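Amidohydrolase (Pseudomonas aeruginosa, PDB 2I5G) probably hydrolyses dipeptides as a metal-dependent peptidase of the M19 (membrane dipeptidase) family, whose members are built on a TIM barrel. Local coordinates at residues S42-F47 with F92-A97; M118-Q123 with L157-S162; N124-G129 with S138-E143; V176-C181 with G206-T211. The protein carries 2 engineered substitutions. All blocks are in the same frame, centred on the assembly; numbering follows the deposited sequence.

Three of the four contacts lie on or just after strands of a TIM-barrel-type fold. Contacts 1 and 2 each join two loops that leave parallel strands: 36-40 and 86-92 for contact 1, 113-117 and 154-156 for contact 2. They gather at the strand ends where TIM barrels carry their active sites. Contact 4 pairs strands 177-181 and 207-210 directly. Contact 3 is nested along the chain inside the loop closed by contact 2, their centres about 10 Å apart, and leads to the dimer interface. Contacts 1 and 4 are in series with contact 2, with centres about 12 and 13 Å from it. Contact 2 touches each of the others, and contact 1 also touches 3 and 4.

Contact 1 of 4, residues S42-F47 with F92-A97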
loop_
_atom_site.group_PDB
_atom_site.type_symbol
_atom_site.label_atom_id
_atom_site.label_comp_id
_atom_site.label_asym_id
_atom_site.label_seq_id
_atom_site.Cartn_x
_atom_site.Cartn_y
_atom_site.Cartn_z
ATOM N N SER A 42 -3.225 -4.832 -16.497
ATOM C CA SER A 42 -3.469 -4.471 -15.106
ATOM C C SER A 42 -3.017 -3.049 -14.788
ATOM O O SER A 42 -1.953 -2.611 -15.239
ATOM C CB SER A 42 -2.731 -5.462 -14.188
ATOM O OG SER A 42 -2.773 -5.081 -12.823
ATOM N N VAL A 43 -3.832 -2.332 -14.013
ATOM C CA VAL A 43 -3.502 -0.968 -13.598
ATOM C C VAL A 43 -3.907 -0.704 -12.142
ATOM O O VAL A 43 -3.088 -0.248 -11.348
ATOM C CB VAL A 43 -4.119 0.101 -14.567
ATOM C CG1 VAL A 43 -5.397 -0.399 -15.131
ATOM C CG2 VAL A 43 -4.338 1.427 -13.850
ATOM N N TRP A 44 -5.153 -0.997 -11.784
ATOM C CA TRP A 44 -5.611 -0.799 -10.409
ATOM C C TRP A 44 -5.894 -2.150 -9.741
ATOM O O TRP A 44 -5.889 -2.257 -8.513
ATOM C CB TRP A 44 -6.893 0.048 -10.373
ATOM C CG TRP A 44 -6.729 1.533 -10.649
ATOM C CD1 TRP A 44 -7.447 2.279 -11.541
ATOM C CD2 TRP A 44 -5.841 2.452 -9.991
ATOM N NE1 TRP A 44 -7.068 3.597 -11.480
ATOM C CE2 TRP A 44 -6.085 3.734 -10.539
ATOM C CE3 TRP A 44 -4.864 2.318 -8.993
ATOM C CZ2 TRP A 44 -5.388 4.875 -10.122
ATOM C CZ3 TRP A 44 -4.172 3.452 -8.577
ATOM C CH2 TRP A 44 -4.439 4.715 -9.144
ATOM N N GLU A 45 -6.123 -3.176 -10.556
ATOM C CA GLU A 45 -6.447 -4.521 -10.073
ATOM C C GLU A 45 -5.460 -5.243 -9.150
ATOM O O GLU A 45 -4.247 -5.064 -9.243
ATOM C CB GLU A 45 -6.765 -5.431 -11.264
ATOM C CG GLU A 45 -6.075 -5.045 -12.561
ATOM C CD GLU A 45 -6.930 -4.147 -13.435
ATOM O OE1 GLU A 45 -7.994 -4.604 -13.907
ATOM O OE2 GLU A 45 -6.539 -2.984 -13.653
ATOM N N GLY A 46 -6.007 -6.071 -8.261
ATOM C CA GLY A 46 -5.189 -6.836 -7.338
ATOM C C GLY A 46 -4.749 -8.126 -8.004
ATOM O O GLY A 46 -4.824 -8.239 -9.229
ATOM N N PHE A 47 -4.309 -9.105 -7.214
ATOM C CA PHE A 47 -3.848 -10.387 -7.759
ATOM C C PHE A 47 -4.860 -11.103 -8.658
ATOM O O PHE A 47 -4.735 -11.083 -9.882
ATOM C CB PHE A 47 -3.433 -11.337 -6.627
ATOM C CG PHE A 47 -2.969 -12.685 -7.108
ATOM C CD1 PHE A 47 -1.767 -12.817 -7.800
ATOM C CD2 PHE A 47 -3.748 -13.819 -6.903
ATOM C CE1 PHE A 47 -1.350 -14.056 -8.283
ATOM C CE2 PHE A 47 -3.341 -15.060 -7.381
ATOM C CZ PHE A 47 -2.138 -15.178 -8.074
ATOM N N PHE A 92 2.270 -4.910 -16.641
ATOM C CA PHE A 92 1.461 -4.363 -15.550
ATOM C C PHE A 92 1.861 -2.905 -15.403
ATOM O O PHE A 92 3.044 -2.565 -15.495
ATOM C CB PHE A 92 1.770 -5.031 -14.205
ATOM C CG PHE A 92 1.381 -6.471 -14.112
ATOM C CD1 PHE A 92 0.745 -7.119 -15.162
ATOM C CD2 PHE A 92 1.627 -7.176 -12.940
ATOM C CE1 PHE A 92 0.360 -8.446 -15.041
ATOM C CE2 PHE A 92 1.244 -8.503 -12.808
ATOM C CZ PHE A 92 0.611 -9.139 -13.859
ATOM N N GLN A 93 0.893 -2.035 -15.170
ATOM C CA GLN A 93 1.233 -0.643 -14.967
ATOM C C GLN A 93 1.160 -0.349 -13.473
ATOM O O GLN A 93 1.089 0.802 -13.047
ATOM C CB GLN A 93 0.297 0.264 -15.760
ATOM C CG GLN A 93 0.666 0.342 -17.231
ATOM C CD GLN A 93 0.301 1.676 -17.860
ATOM O OE1 GLN A 93 0.734 2.740 -17.394
ATOM N NE2 GLN A 93 -0.492 1.628 -18.929
ATOM N N ASN A 94 1.189 -1.413 -12.677
ATOM C CA ASN A 94 1.135 -1.279 -11.228
ATOM C C ASN A 94 1.676 -2.546 -10.573
ATOM O O ASN A 94 1.387 -3.653 -11.019
ATOM C CB ASN A 94 -0.306 -1.052 -10.772
ATOM C CG ASN A 94 -0.394 -0.430 -9.390
ATOM O OD1 ASN A 94 0.509 -0.576 -8.570
ATOM N ND2 ASN A 94 -1.493 0.261 -9.124
ATOM N N ALA A 95 2.461 -2.380 -9.515
ATOM C CA ALA A 95 3.013 -3.519 -8.796
ATOM C C ALA A 95 1.973 -4.053 -7.814
ATOM O O ALA A 95 2.180 -5.086 -7.179
ATOM C CB ALA A 95 4.261 -3.103 -8.045
ATOM N N HIS A 96 0.850 -3.345 -7.706
ATOM C CA HIS A 96 -0.217 -3.721 -6.789
ATOM C C HIS A 96 -0.737 -5.141 -6.999
ATOM O O HIS A 96 -1.244 -5.768 -6.060
ATOM C CB HIS A 96 -1.371 -2.725 -6.887
ATOM C CG HIS A 96 -2.440 -2.947 -5.864
ATOM N ND1 HIS A 96 -2.187 -2.924 -4.508
ATOM C CD2 HIS A 96 -3.759 -3.228 -5.996
ATOM C CE1 HIS A 96 -3.303 -3.184 -3.850
ATOM N NE2 HIS A 96 -4.271 -3.372 -4.730
ATOM N N ALA A 97 -0.606 -5.648 -8.223
ATOM C CA ALA A 97 -1.047 -7.000 -8.556
ATOM C C ALA A 97 -0.308 -8.038 -7.711
ATOM O O ALA A 97 -0.820 -9.139 -7.488
ATOM C CB ALA A 97 -0.813 -7.271 -10.021
#
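Ser42 CA lies 5.0 Å from Phe92 CA and Val43 CA 4.9 Å from Gln93 CA, and the two backbones meet again at Gly46 and Ala97. The first approach is closed by a nearly straight bond from Gln93 N to Ser42 O (2.9 Å). The next is made by a side chain. Asn94 points its CB toward the other loop and has CG anti to its backbone N (chi1 -160°); from there ND2 donates to Val43 O at 2.8 Å. The acceptor lies close to the amide plane and the donor nearly in line with the carbonyl, at a C=O...donor angle of 165°. The other end of the amide, OD1, accepts from His96 N and forms an Asx turn. Asparagine suits this place because one short side chain both donates to the neighbouring loop and accepts from its own. Trp44 CE3 rests 4.0 Å from Asn94 ND2, the indole and amide planes being turned 66° apart. His96 brings the CD2 edge of its imidazole to Trp44 O (3.4 Å). Within 42-47, Glu45 OE2 takes Val43 N and Trp44 N from opposite faces of its carboxylate plane, which holds this irregular bend in shape. Gly46, at the N-cap position of helix 47-63, is where the backbones come closest, its CA 4.3 Å from Ala97 CA. That helix supplies Thr50, which is hydrogen-bonded to Ser42 OG. Helix 256-263 adds Trp261, whose O is hydrogen-bonded to Trp44 NE1, and Phe92 packs on strand 113-117.

Contact 2 of 4, residues M118-Q123 with L157-S162; sequences MCYNTQ and LSHVGS
Tyr120 sets its CE1 over the centre of one face of the His159 imidazole, 3.6 Å above that plane. The rings are neither stacked nor edge-to-face: their planes are 38° apart, and the two side chains lie side by side, pointing the same way. One face of the Tyr120 ring carries the amide oxygen of the next residue, Asn121 OD1, over its centre, while Trp44 meets the tyrosine edge-to-face. The same OD1 accepts a weak hydrogen bond from His159 ND1 (3.4 Å, with a bent N-H...O angle of 134°). Tyr120 thus covers the ring face while Asn121 OD1 approaches ND1, and together they probably limit the ring's rotation. His159 NE2 is hydrogen-bonded to His180 NE2, a firmer partner than the weak one at ND1.

Beyond the aromatic cluster the contact turns apolar. Val160 CG2, anti to its carbonyl carbon, lies 3.7 Å from CB of Met118, a selenomethionine in this crystal, and 3.9 Å from Cys119 CB. Leu157 CD2 reaches the same Met118 CB at 4.0 Å. Branched aliphatic chains suit this buried corner because their methyls can meet Met118 CB and Cys119 CB without needing polar partners. A type I turn from Leu157 to Val160 places His159 at its third position, with CB directed at 118-123.

Both loops follow barrel strands, 113-117 and 154-156, at the strand end where TIM barrels carry their active sites. Leu157 packs on helix 162-171 and against Tyr178 of strand 177-181, and Gly161 occupies the N-cap position of helix 162-171.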
loop_
_atom_site.group_PDB
_atom_site.type_symbol
_atom_site.label_atom_id
_atom_site.label_comp_id
_atom_site.label_asym_id
_atom_site.label_seq_id
_atom_site.Cartn_x
_atom_site.Cartn_y
_atom_site.Cartn_z
HETATM N N MSE A 118 6.325 0.058 -11.282
HETATM C CA MSE A 118 6.370 0.020 -9.825
HETATM C C MSE A 118 5.119 0.560 -9.146
HETATM O O MSE A 118 4.596 -0.050 -8.219
HETATM C CB MSE A 118 7.595 0.781 -9.319
HETATM C CG MSE A 118 8.573 -0.079 -8.539
HETATM SE SE MSE A 118 8.958 -1.737 -9.456
HETATM C CE MSE A 118 9.515 -0.971 -11.128
ATOM N N CYS A 119 4.637 1.706 -9.608
ATOM C CA CYS A 119 3.462 2.310 -9.006
ATOM C C CYS A 119 2.598 2.940 -10.077
ATOM O O CYS A 119 2.999 3.013 -11.242
ATOM C CB CYS A 119 3.885 3.390 -8.012
ATOM S SG CYS A 119 5.125 2.862 -6.798
ATOM N N TYR A 120 1.416 3.400 -9.679
ATOM C CA TYR A 120 0.503 4.049 -10.606
ATOM C C TYR A 120 -0.152 5.287 -10.001
ATOM O O TYR A 120 -1.170 5.187 -9.318
ATOM C CB TYR A 120 -0.591 3.083 -11.065
ATOM C CG TYR A 120 -1.346 3.609 -12.265
ATOM C CD1 TYR A 120 -0.773 3.571 -13.541
ATOM C CD2 TYR A 120 -2.595 4.211 -12.120
ATOM C CE1 TYR A 120 -1.420 4.123 -14.642
ATOM C CE2 TYR A 120 -3.252 4.771 -13.212
ATOM C CZ TYR A 120 -2.659 4.725 -14.472
ATOM O OH TYR A 120 -3.294 5.293 -15.562
ATOM N N ASN A 121 0.451 6.446 -10.247
ATOM C CA ASN A 121 -0.063 7.733 -9.776
ATOM C C ASN A 121 -0.046 8.002 -8.277
ATOM O O ASN A 121 0.382 9.073 -7.849
ATOM C CB ASN A 121 -1.493 7.948 -10.284
ATOM C CG ASN A 121 -1.611 7.771 -11.782
ATOM O OD1 ASN A 121 -0.601 7.671 -12.493
ATOM N ND2 ASN A 121 -2.850 7.736 -12.279
ATOM N N THR A 122 -0.519 7.048 -7.480
ATOM C CA THR A 122 -0.577 7.228 -6.032
ATOM C C THR A 122 0.249 6.220 -5.230
ATOM O O THR A 122 0.910 5.351 -5.797
ATOM C CB THR A 122 -2.029 7.176 -5.550
ATOM O OG1 THR A 122 -2.679 6.048 -6.144
ATOM C CG2 THR A 122 -2.767 8.444 -5.942
ATOM N N GLN A 123 0.200 6.332 -3.906
ATOM C CA GLN A 123 0.969 5.440 -3.043
ATOM C C GLN A 123 0.608 3.958 -3.157
ATOM O O GLN A 123 -0.563 3.579 -3.169
ATOM C CB GLN A 123 0.863 5.894 -1.586
ATOM C CG GLN A 123 1.729 5.105 -0.622
ATOM C CD GLN A 123 1.879 5.799 0.721
ATOM O OE1 GLN A 123 2.453 6.886 0.809
ATOM N NE2 GLN A 123 1.360 5.175 1.776
ATOM N N LEU A 157 8.941 2.797 -14.731
ATOM C CA LEU A 157 8.729 3.942 -13.853
ATOM C C LEU A 157 8.012 5.137 -14.463
ATOM O O LEU A 157 8.030 6.226 -13.887
ATOM C CB LEU A 157 10.073 4.410 -13.305
ATOM C CG LEU A 157 10.933 3.370 -12.587
ATOM C CD1 LEU A 157 12.345 3.903 -12.475
ATOM C CD2 LEU A 157 10.353 3.040 -11.216
ATOM N N SER A 158 7.373 4.952 -15.610
ATOM C CA SER A 158 6.668 6.062 -16.255
ATOM C C SER A 158 5.714 6.831 -15.331
ATOM O O SER A 158 5.704 8.060 -15.329
ATOM C CB SER A 158 5.889 5.563 -17.480
ATOM O OG SER A 158 6.769 5.129 -18.503
ATOM N N HIS A 159 4.920 6.102 -14.551
ATOM C CA HIS A 159 3.940 6.715 -13.652
ATOM C C HIS A 159 4.418 6.845 -12.199
ATOM O O HIS A 159 3.668 7.297 -11.331
ATOM C CB HIS A 159 2.626 5.916 -13.705
ATOM C CG HIS A 159 1.937 5.958 -15.039
ATOM N ND1 HIS A 159 0.981 6.901 -15.355
ATOM C CD2 HIS A 159 2.069 5.177 -16.139
ATOM C CE1 HIS A 159 0.552 6.696 -16.589
ATOM N NE2 HIS A 159 1.196 5.656 -17.086
ATOM N N VAL A 160 5.665 6.457 -11.933
ATOM C CA VAL A 160 6.206 6.553 -10.580
ATOM C C VAL A 160 6.791 7.948 -10.317
ATOM O O VAL A 160 7.336 8.586 -11.218
ATOM C CB VAL A 160 7.301 5.486 -10.334
ATOM C CG1 VAL A 160 7.798 5.573 -8.895
ATOM C CG2 VAL A 160 6.750 4.097 -10.616
ATOM N N GLY A 161 6.658 8.414 -9.076
ATOM C CA GLY A 161 7.168 9.719 -8.703
ATOM C C GLY A 161 8.682 9.759 -8.770
ATOM O O GLY A 161 9.324 8.719 -8.911
ATOM N N SER A 162 9.250 10.956 -8.641
ATOM C CA SER A 162 10.703 11.141 -8.721
ATOM C C SER A 162 11.521 10.519 -7.586
ATOM O O SER A 162 12.540 9.889 -7.840
ATOM C CB SER A 162 11.028 12.629 -8.830
ATOM O OG SER A 162 10.542 13.324 -7.700
#

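Contact 3 of 4, residues N124-G129 with S138-E143; sequences NLVGTG and SGFGRE
Ser138 holds the start of helix 139-151 to the loop at Leu125 and Val126. Its OG lies between the backbone N and the carbonyl carbon (chi1 82°), where it can both donate and accept: it gives its proton to Leu125 O at 2.7 Å and takes Gly141 N at 3.1 Å. Ser138 N meanwhile donates to Val126 O (2.8 Å, nearly straight). Two successive carbonyls of the loop are therefore gripped by the backbone and side chain of one N-cap residue, and serine, small and able to act both ways, suits that double task.

Two residues on, Phe140 points its CB toward the loop, and CG lies anti to the backbone N (chi1 -174°). Its CD2 reaches Leu125 CB (4.2 Å) and Val126 CG1 (4.1 Å), and Leu125 O lies near the ring's plane at its edge. The valine and phenylalanine side chains cross obliquely, and the same ring atom, CD2, meets both residues. Glycine suits position 141 because a CB there would point at the loop and into Val126 O; without one, Val126 CB lies 3.5 Å from Gly141 CA.

The loop and helix start also face the second subunit: Lys266 of that subunit makes a cation-pi contact with Phe140, and Gly139 N is hydrogen-bonded to OE1 of Glu132 of the second subunit.

Chemically, the contact joins a satisfied polar cap to a small apolar patch. Ser138 OG meets the Gly141 N-H at the first turn, while the acidic Glu132 of the second subunit may, together with this cap, ease the positive end of the helix dipole.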
loop_
_atom_site.group_PDB
_atom_site.type_symbol
_atom_site.label_atom_id
_atom_site.label_comp_id
_atom_site.label_asym_id
_atom_site.label_seq_id
_atom_site.Cartn_x
_atom_site.Cartn_y
_atom_site.Cartn_z
ATOM N N ASN A 124 1.654 3.140 -3.225
ATOM C CA ASN A 124 1.581 1.683 -3.360
ATOM C C ASN A 124 2.057 1.063 -2.052
ATOM O O ASN A 124 2.112 1.731 -1.021
ATOM C CB ASN A 124 2.549 1.248 -4.465
ATOM C CG ASN A 124 1.899 0.387 -5.501
ATOM O OD1 ASN A 124 2.515 0.035 -6.510
ATOM N ND2 ASN A 124 0.643 0.033 -5.267
ATOM N N LEU A 125 2.391 -0.222 -2.100
ATOM C CA LEU A 125 2.957 -0.886 -0.934
ATOM C C LEU A 125 4.467 -0.798 -1.167
ATOM O O LEU A 125 5.254 -0.939 -0.232
ATOM C CB LEU A 125 2.562 -2.370 -0.847
ATOM C CG LEU A 125 1.165 -2.794 -0.393
ATOM C CD1 LEU A 125 1.113 -4.307 -0.308
ATOM C CD2 LEU A 125 0.835 -2.185 0.949
ATOM N N VAL A 126 4.865 -0.552 -2.419
ATOM C CA VAL A 126 6.286 -0.474 -2.760
ATOM C C VAL A 126 6.856 0.939 -2.904
ATOM O O VAL A 126 8.007 1.189 -2.551
ATOM C CB VAL A 126 6.591 -1.271 -4.051
ATOM C CG1 VAL A 126 5.964 -2.653 -3.956
ATOM C CG2 VAL A 126 6.080 -0.538 -5.269
ATOM N N GLY A 127 6.054 1.860 -3.417
ATOM C CA GLY A 127 6.512 3.227 -3.577
ATOM C C GLY A 127 5.319 4.146 -3.723
ATOM O O GLY A 127 4.229 3.819 -3.261
ATOM N N THR A 128 5.508 5.289 -4.366
ATOM C CA THR A 128 4.406 6.215 -4.555
ATOM C C THR A 128 4.441 6.833 -5.961
ATOM O O THR A 128 5.511 7.120 -6.501
ATOM C CB THR A 128 4.417 7.303 -3.440
ATOM O OG1 THR A 128 3.523 8.372 -3.778
ATOM C CG2 THR A 128 5.806 7.841 -3.248
ATOM N N GLY A 129 3.255 7.011 -6.543
ATOM C CA GLY A 129 3.123 7.554 -7.885
ATOM C C GLY A 129 3.519 9.002 -8.100
ATOM O O GLY A 129 4.010 9.668 -7.193
ATOM N N SER A 138 9.736 2.059 -0.563
ATOM C CA SER A 138 9.543 1.471 0.761
ATOM C C SER A 138 10.443 0.263 0.946
ATOM O O SER A 138 11.087 -0.181 0.001
ATOM C CB SER A 138 8.083 1.044 0.957
ATOM O OG SER A 138 7.834 -0.225 0.375
ATOM N N GLY A 139 10.486 -0.264 2.168
ATOM C CA GLY A 139 11.302 -1.432 2.431
ATOM C C GLY A 139 10.821 -2.596 1.583
ATOM O O GLY A 139 11.611 -3.227 0.873
ATOM N N PHE A 140 9.517 -2.878 1.653
ATOM C CA PHE A 140 8.914 -3.962 0.887
ATOM C C PHE A 140 9.235 -3.789 -0.599
ATOM O O PHE A 140 9.457 -4.765 -1.322
ATOM C CB PHE A 140 7.404 -3.968 1.098
ATOM C CG PHE A 140 6.706 -5.139 0.474
ATOM C CD1 PHE A 140 6.940 -6.432 0.931
ATOM C CD2 PHE A 140 5.799 -4.952 -0.565
ATOM C CE1 PHE A 140 6.278 -7.525 0.361
ATOM C CE2 PHE A 140 5.130 -6.042 -1.142
ATOM C CZ PHE A 140 5.372 -7.327 -0.675
ATOM N N GLY A 141 9.267 -2.536 -1.048
ATOM C CA GLY A 141 9.579 -2.256 -2.438
ATOM C C GLY A 141 10.972 -2.708 -2.852
ATOM O O GLY A 141 11.179 -3.126 -3.987
ATOM N N ARG A 142 11.935 -2.628 -1.942
ATOM C CA ARG A 142 13.294 -3.041 -2.264
ATOM C C ARG A 142 13.354 -4.555 -2.416
ATOM O O ARG A 142 14.204 -5.084 -3.134
ATOM C CB ARG A 142 14.268 -2.598 -1.173
ATOM C CG ARG A 142 14.237 -1.116 -0.874
ATOM C CD ARG A 142 15.288 -0.765 0.160
ATOM N NE ARG A 142 16.631 -0.784 -0.411
ATOM C CZ ARG A 142 17.152 0.210 -1.126
ATOM N NH1 ARG A 142 16.446 1.310 -1.359
ATOM N NH2 ARG A 142 18.384 0.106 -1.610
ATOM N N GLU A 143 12.459 -5.257 -1.725
ATOM C CA GLU A 143 12.429 -6.706 -1.824
ATOM C C GLU A 143 11.779 -7.068 -3.149
ATOM O O GLU A 143 12.163 -8.043 -3.795
ATOM C CB GLU A 143 11.642 -7.321 -0.665
ATOM C CG GLU A 143 12.223 -7.012 0.707
ATOM C CD GLU A 143 11.680 -7.921 1.801
ATOM O OE1 GLU A 143 12.029 -9.122 1.804
ATOM O OE2 GLU A 143 10.906 -7.431 2.655
#

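Contact 4 of 4, residues V176-C181 with G206-T211; sequences VCYSHC and GFVGVT
Cys177 and Phe207 pair in the parallel sheet of a beta-alpha-beta unit, in which strand 177-181 is joined to 207-210 through helix 195-203. Phe207 N donates to Val176 O (3.1 Å), Phe207 O accepts from Tyr178 N, and Gly209 N reaches Tyr178 O (2.9 Å). The chain then turns a corner at Ser179 and His180, and a beta bulge shifts the register by one residue. Pairing resumes as Cys181 N meets Gly209 O and Thr211 N meets Cys181 O (3.0 Å). Glycine suits position 209 because a CB would point toward Ser179 O, which the corner brings close.

Side chains pack on both faces. Cys177 CB lies 4.1 Å from Phe207 CB, while on the other face Tyr178 CD2 meets Val208 CG2 with the methyl at the ring edge. Cys181 SG touches Val208 CG1 at 4.0 Å, the short, weakly polar cysteine side chain against a branched aliphatic one.

Outside this shell, strand 244-246 extends the sheet beyond 207-210; beyond 177-181, Cys177 is hydrogen-bonded through its backbone to Cys155 and Leu157. Val208 and Val210 pack on helix 225-239, and Asp156 OD1 takes Ser179 N at the corner. Thr211 OG1 is bonded to Thr248 O. At the corner itself Ser179 OG and His180 ND1 share a hydrogen bond of 2.7 Å.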
loop_
_atom_site.group_PDB
_atom_site.type_symbol
_atom_site.label_atom_id
_atom_site.label_comp_id
_atom_site.label_asym_id
_atom_site.label_seq_id
_atom_site.Cartn_x
_atom_site.Cartn_y
_atom_site.Cartn_z
ATOM N N VAL A 176 16.319 -0.308 -15.982
ATOM C CA VAL A 176 14.904 -0.049 -15.738
ATOM C C VAL A 176 14.455 0.878 -16.867
ATOM O O VAL A 176 15.267 1.275 -17.707
ATOM C CB VAL A 176 14.663 0.621 -14.376
ATOM C CG1 VAL A 176 15.113 -0.318 -13.257
ATOM C CG2 VAL A 176 15.401 1.938 -14.308
ATOM N N CYS A 177 13.180 1.239 -16.901
ATOM C CA CYS A 177 12.729 2.083 -17.996
ATOM C C CYS A 177 11.539 2.968 -17.687
ATOM O O CYS A 177 10.861 2.801 -16.671
ATOM C CB CYS A 177 12.348 1.203 -19.183
ATOM S SG CYS A 177 10.870 0.169 -18.846
ATOM N N TYR A 178 11.322 3.922 -18.588
ATOM C CA TYR A 178 10.179 4.821 -18.549
ATOM C C TYR A 178 9.530 4.439 -19.876
ATOM O O TYR A 178 9.668 5.155 -20.868
ATOM C CB TYR A 178 10.589 6.294 -18.605
ATOM C CG TYR A 178 11.171 6.869 -17.332
ATOM C CD1 TYR A 178 10.596 6.602 -16.090
ATOM C CD2 TYR A 178 12.280 7.716 -17.376
ATOM C CE1 TYR A 178 11.111 7.163 -14.921
ATOM C CE2 TYR A 178 12.802 8.283 -16.218
ATOM C CZ TYR A 178 12.213 8.003 -14.994
ATOM O OH TYR A 178 12.728 8.568 -13.849
ATOM N N SER A 179 8.859 3.287 -19.890
ATOM C CA SER A 179 8.208 2.766 -21.089
ATOM C C SER A 179 7.474 3.813 -21.910
ATOM O O SER A 179 7.481 3.751 -23.137
ATOM C CB SER A 179 7.234 1.639 -20.719
ATOM O OG SER A 179 6.169 2.116 -19.916
ATOM N N HIS A 180 6.844 4.773 -21.241
ATOM C CA HIS A 180 6.109 5.813 -21.947
ATOM C C HIS A 180 6.045 7.143 -21.200
ATOM O O HIS A 180 5.316 7.286 -20.219
ATOM C CB HIS A 180 4.686 5.324 -22.271
ATOM C CG HIS A 180 3.863 4.966 -21.068
ATOM N ND1 HIS A 180 4.167 3.906 -20.241
ATOM C CD2 HIS A 180 2.733 5.520 -20.566
ATOM C CE1 HIS A 180 3.260 3.823 -19.282
ATOM N NE2 HIS A 180 2.378 4.789 -19.458
ATOM N N CYS A 181 6.805 8.126 -21.670
ATOM C CA CYS A 181 6.811 9.439 -21.033
ATOM C C CYS A 181 7.258 10.532 -21.997
ATOM O O CYS A 181 7.666 10.264 -23.122
ATOM C CB CYS A 181 7.738 9.433 -19.827
ATOM S SG CYS A 181 9.455 9.235 -20.308
ATOM N N GLY A 206 19.873 2.953 -18.172
ATOM C CA GLY A 206 18.433 2.884 -18.347
ATOM C C GLY A 206 17.938 3.046 -19.774
ATOM O O GLY A 206 18.716 3.303 -20.700
ATOM N N PHE A 207 16.628 2.899 -19.949
ATOM C CA PHE A 207 16.007 3.008 -21.261
ATOM C C PHE A 207 14.832 3.968 -21.171
ATOM O O PHE A 207 14.235 4.124 -20.105
ATOM C CB PHE A 207 15.517 1.627 -21.709
ATOM C CG PHE A 207 15.042 1.583 -23.128
ATOM C CD1 PHE A 207 15.951 1.631 -24.181
ATOM C CD2 PHE A 207 13.682 1.535 -23.417
ATOM C CE1 PHE A 207 15.509 1.633 -25.500
ATOM C CE2 PHE A 207 13.233 1.537 -24.729
ATOM C CZ PHE A 207 14.142 1.587 -25.773
ATOM N N VAL A 208 14.493 4.611 -22.282
ATOM C CA VAL A 208 13.378 5.554 -22.290
ATOM C C VAL A 208 12.514 5.470 -23.539
ATOM O O VAL A 208 12.983 5.733 -24.644
ATOM C CB VAL A 208 13.864 7.011 -22.184
ATOM C CG1 VAL A 208 12.674 7.966 -22.341
ATOM C CG2 VAL A 208 14.583 7.230 -20.855
ATOM N N GLY A 209 11.250 5.104 -23.354
ATOM C CA GLY A 209 10.326 5.031 -24.471
ATOM C C GLY A 209 9.514 6.321 -24.487
ATOM O O GLY A 209 8.817 6.633 -23.516
ATOM N N VAL A 210 9.611 7.082 -25.576
ATOM C CA VAL A 210 8.886 8.344 -25.692
ATOM C C VAL A 210 7.447 8.088 -26.109
ATOM O O VAL A 210 7.187 7.310 -27.025
ATOM C CB VAL A 210 9.545 9.276 -26.722
ATOM C CG1 VAL A 210 8.878 10.630 -26.695
ATOM C CG2 VAL A 210 11.023 9.413 -26.422
ATOM N N THR A 211 6.516 8.747 -25.423
ATOM C CA THR A 211 5.091 8.594 -25.697
ATOM C C THR A 211 4.530 9.772 -26.492
ATOM O O THR A 211 5.232 10.751 -26.747
ATOM C CB THR A 211 4.289 8.460 -24.386
ATOM O OG1 THR A 211 2.941 8.085 -24.690
ATOM C CG2 THR A 211 4.283 9.785 -23.621
#